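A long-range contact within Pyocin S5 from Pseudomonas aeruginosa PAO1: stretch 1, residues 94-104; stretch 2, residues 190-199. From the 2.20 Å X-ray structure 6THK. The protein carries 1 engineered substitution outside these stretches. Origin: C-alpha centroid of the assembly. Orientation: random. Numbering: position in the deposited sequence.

Stretch 1 (94-104) TRQERVDVMSA
Stretch 2, residues 190-199: KQKALKEKED

Both stretches are helical: 190-199 throughout, with phi/psi near -64/-41, and 95-104 after Thr94, whose OG1 (chi1 67°) caps the helix by accepting from Glu97 N at 3.1 Å. The axes approach to 9.6 Å with 155° between their N-to-C directions, so the helices run nearly antiparallel. Register is fixed by CA-CA distances of 6.5 Å for Val99-Gln191 and 6.2 Å for Arg95-Lys195. The contact buries 524 Å², both sides summed.

Along stretch 2, Lys190 makes no contact, and Gln191 is the first anchor. Its CB points toward stretch 1, and with chi1 and chi2 both m (-68°, -78°) the side chain fits as a knob among Arg95, Arg98, Val99 and Met102. Its aliphatic part meets nonpolar neighbours: Gln191 CB lies 3.9 Å from Val99 CG2 (chi1 t), and Gln191 CG lies 4.0 Å from Met102 SD (chi1 m, chi2 and chi3 t). Gln191 OE1 is 3.0 Å from Arg95 NH1, but the angle is too poor for a hydrogen bond.

Lys192 starts away from stretch 1, yet its long chain returns, placing NZ 4.2 Å from Val99 CG1 and 3.9 Å from Ser103 OG. Ser103 OG instead donates to Val99 O at 2.6 Å. Ala193 faces away.

Leu194 (chi1 -101°, chi2 58°) directs CB toward stretch 1; its CG covers one face of the Arg95 guanidinium, and CD2 is 3.2 Å from Arg95 NH1. Lys195, sideways and extended through chi3, packs its CB 3.8 Å from Arg95 CD, while its NZ forms a weak salt-bridged hydrogen bond to Asp199 OD2 (3.3 Å).

Glu198 closes the pocket in which Arg95 (chi1 -157°, chi2 149°, chi3 -63°, chi4 -85°) is the reciprocal knob. Arg95 NE donates to Glu198 OE1 at 2.9 Å, a salt bridge whose 125° angle makes the hydrogen bond weak.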

# COMPACT_ATOMS: atom_id res chain seq x y z
N THR A 94 6.65 -41.54 -11.20
CA THR A 94 7.19 -40.30 -10.68
C THR A 94 8.49 -40.61 -9.96
O THR A 94 8.77 -41.78 -9.65
CB THR A 94 6.18 -39.58 -9.74
OG1 THR A 94 5.98 -40.34 -8.55
CG2 THR A 94 4.83 -39.25 -10.43
N ARG A 95 9.26 -39.58 -9.65
CA ARG A 95 10.50 -39.74 -8.94
C ARG A 95 10.21 -40.20 -7.52
O ARG A 95 10.98 -40.94 -6.93
CB ARG A 95 11.29 -38.43 -8.93
CG ARG A 95 12.77 -38.62 -8.72
CD ARG A 95 13.59 -37.55 -9.42
NE ARG A 95 13.43 -37.61 -10.87
CZ ARG A 95 14.13 -38.41 -11.67
NH1 ARG A 95 15.03 -39.22 -11.16
NH2 ARG A 95 13.92 -38.40 -12.97
N GLN A 96 9.09 -39.77 -6.97
CA GLN A 96 8.71 -40.17 -5.63
C GLN A 96 8.37 -41.65 -5.59
O GLN A 96 8.76 -42.36 -4.67
CB GLN A 96 7.54 -39.34 -5.13
CG GLN A 96 7.27 -39.49 -3.65
CD GLN A 96 8.36 -38.86 -2.80
OE1 GLN A 96 9.50 -39.33 -2.77
NE2 GLN A 96 8.02 -37.78 -2.11
N GLU A 97 7.63 -42.10 -6.59
CA GLU A 97 7.25 -43.50 -6.72
C GLU A 97 8.48 -44.43 -6.80
O GLU A 97 8.49 -45.46 -6.14
CB GLU A 97 6.28 -43.71 -7.89
CG GLU A 97 4.87 -43.23 -7.55
CD GLU A 97 3.83 -43.36 -8.64
OE1 GLU A 97 4.20 -43.28 -9.84
OE2 GLU A 97 2.64 -43.54 -8.30
N ARG A 98 9.52 -44.00 -7.54
CA ARG A 98 10.81 -44.67 -7.74
C ARG A 98 11.56 -44.78 -6.40
O ARG A 98 11.98 -45.87 -6.03
CB ARG A 98 11.65 -43.91 -8.77
CG ARG A 98 12.38 -44.82 -9.76
CD ARG A 98 12.64 -44.16 -11.10
NE ARG A 98 11.80 -44.69 -12.18
CZ ARG A 98 11.19 -43.95 -13.10
NH1 ARG A 98 11.31 -42.62 -13.08
NH2 ARG A 98 10.45 -44.52 -14.04
N VAL A 99 11.68 -43.66 -5.68
CA VAL A 99 12.34 -43.55 -4.37
C VAL A 99 11.65 -44.47 -3.35
O VAL A 99 12.34 -45.18 -2.62
CB VAL A 99 12.37 -42.06 -3.91
CG1 VAL A 99 12.71 -41.93 -2.42
CG2 VAL A 99 13.35 -41.25 -4.75
N ASP A 100 10.30 -44.47 -3.33
CA ASP A 100 9.48 -45.26 -2.41
C ASP A 100 9.65 -46.78 -2.58
O ASP A 100 9.79 -47.48 -1.58
CB ASP A 100 8.00 -44.84 -2.50
CG ASP A 100 7.64 -43.49 -1.87
OD1 ASP A 100 8.51 -42.88 -1.22
OD2 ASP A 100 6.47 -43.05 -2.02
N VAL A 101 9.64 -47.26 -3.84
CA VAL A 101 9.82 -48.68 -4.17
C VAL A 101 11.26 -49.11 -3.84
O VAL A 101 11.45 -50.08 -3.11
CB VAL A 101 9.40 -48.99 -5.64
CG1 VAL A 101 9.82 -50.40 -6.06
CG2 VAL A 101 7.90 -48.81 -5.83
N MET A 102 12.26 -48.37 -4.34
CA MET A 102 13.68 -48.62 -4.10
C MET A 102 13.99 -48.66 -2.61
O MET A 102 14.79 -49.50 -2.20
CB MET A 102 14.56 -47.56 -4.76
CG MET A 102 14.74 -47.75 -6.25
SD MET A 102 15.70 -46.37 -6.90
CE MET A 102 15.85 -46.86 -8.59
N SER A 103 13.37 -47.78 -1.79
CA SER A 103 13.58 -47.76 -0.35
C SER A 103 13.02 -49.03 0.30
O SER A 103 13.69 -49.64 1.13
CB SER A 103 12.96 -46.52 0.28
OG SER A 103 13.50 -45.32 -0.25
N ALA A 104 11.79 -49.45 -0.12
CA ALA A 104 11.08 -50.63 0.36
C ALA A 104 11.88 -51.91 0.11
O ALA A 104 11.98 -52.76 1.01
CB ALA A 104 9.73 -50.74 -0.32
N LYS A 190 20.99 -41.27 -5.72
CA LYS A 190 21.01 -40.47 -6.93
C LYS A 190 19.61 -40.00 -7.25
O LYS A 190 19.41 -38.87 -7.66
CB LYS A 190 21.60 -41.28 -8.08
CG LYS A 190 20.89 -41.09 -9.41
CD LYS A 190 21.56 -41.91 -10.49
CE LYS A 190 21.74 -41.11 -11.77
NZ LYS A 190 21.22 -41.85 -12.95
N GLN A 191 18.64 -40.89 -7.08
CA GLN A 191 17.25 -40.55 -7.34
C GLN A 191 16.77 -39.47 -6.38
O GLN A 191 16.02 -38.58 -6.76
CB GLN A 191 16.36 -41.78 -7.24
CG GLN A 191 16.61 -42.78 -8.35
CD GLN A 191 15.97 -42.38 -9.65
OE1 GLN A 191 14.87 -41.84 -9.68
NE2 GLN A 191 16.65 -42.65 -10.75
N LYS A 192 17.19 -39.57 -5.13
CA LYS A 192 16.82 -38.58 -4.13
C LYS A 192 17.40 -37.24 -4.51
O LYS A 192 16.75 -36.21 -4.38
CB LYS A 192 17.35 -38.99 -2.76
CG LYS A 192 16.37 -39.78 -1.92
CD LYS A 192 17.11 -40.70 -0.97
CE LYS A 192 16.36 -40.84 0.33
NZ LYS A 192 15.71 -42.17 0.45
N ALA A 193 18.64 -37.25 -4.99
CA ALA A 193 19.30 -36.02 -5.39
C ALA A 193 18.58 -35.38 -6.56
O ALA A 193 18.39 -34.17 -6.60
CB ALA A 193 20.75 -36.29 -5.75
N LEU A 194 18.16 -36.20 -7.51
CA LEU A 194 17.44 -35.71 -8.68
C LEU A 194 16.11 -35.10 -8.27
O LEU A 194 15.68 -34.09 -8.82
CB LEU A 194 17.23 -36.82 -9.69
CG LEU A 194 18.20 -36.77 -10.87
CD1 LEU A 194 19.64 -36.85 -10.38
CD2 LEU A 194 17.91 -37.89 -11.85
N LYS A 195 15.44 -35.73 -7.33
CA LYS A 195 14.17 -35.24 -6.86
C LYS A 195 14.37 -33.88 -6.22
O LYS A 195 13.63 -32.95 -6.49
CB LYS A 195 13.57 -36.20 -5.85
CG LYS A 195 12.13 -35.89 -5.52
CD LYS A 195 11.73 -36.52 -4.21
CE LYS A 195 10.25 -36.28 -3.96
NZ LYS A 195 9.82 -34.96 -4.49
N GLU A 196 15.39 -33.79 -5.37
CA GLU A 196 15.68 -32.56 -4.66
C GLU A 196 15.95 -31.43 -5.64
O GLU A 196 15.51 -30.30 -5.43
CB GLU A 196 16.88 -32.75 -3.72
CG GLU A 196 17.87 -31.61 -3.70
CD GLU A 196 18.80 -31.68 -2.51
OE1 GLU A 196 19.86 -32.34 -2.59
OE2 GLU A 196 18.48 -31.05 -1.48
N LYS A 197 16.67 -31.73 -6.72
CA LYS A 197 16.95 -30.75 -7.75
C LYS A 197 15.66 -30.31 -8.42
O LYS A 197 15.50 -29.15 -8.77
CB LYS A 197 17.94 -31.30 -8.78
N GLU A 198 14.76 -31.26 -8.65
CA GLU A 198 13.48 -30.95 -9.26
C GLU A 198 12.63 -30.05 -8.35
O GLU A 198 11.94 -29.16 -8.83
CB GLU A 198 12.73 -32.22 -9.63
CG GLU A 198 12.83 -32.56 -11.11
CD GLU A 198 13.12 -34.02 -11.36
OE1 GLU A 198 12.42 -34.88 -10.79
OE2 GLU A 198 14.04 -34.32 -12.15
N ASP A 199 12.66 -30.31 -7.05
CA ASP A 199 11.89 -29.53 -6.09
C ASP A 199 12.37 -28.09 -6.04
O ASP A 199 11.59 -27.17 -5.86
CB ASP A 199 11.97 -30.15 -4.70
CG ASP A 199 11.18 -31.43 -4.59
OD1 ASP A 199 10.37 -31.72 -5.49
OD2 ASP A 199 11.36 -32.15 -3.58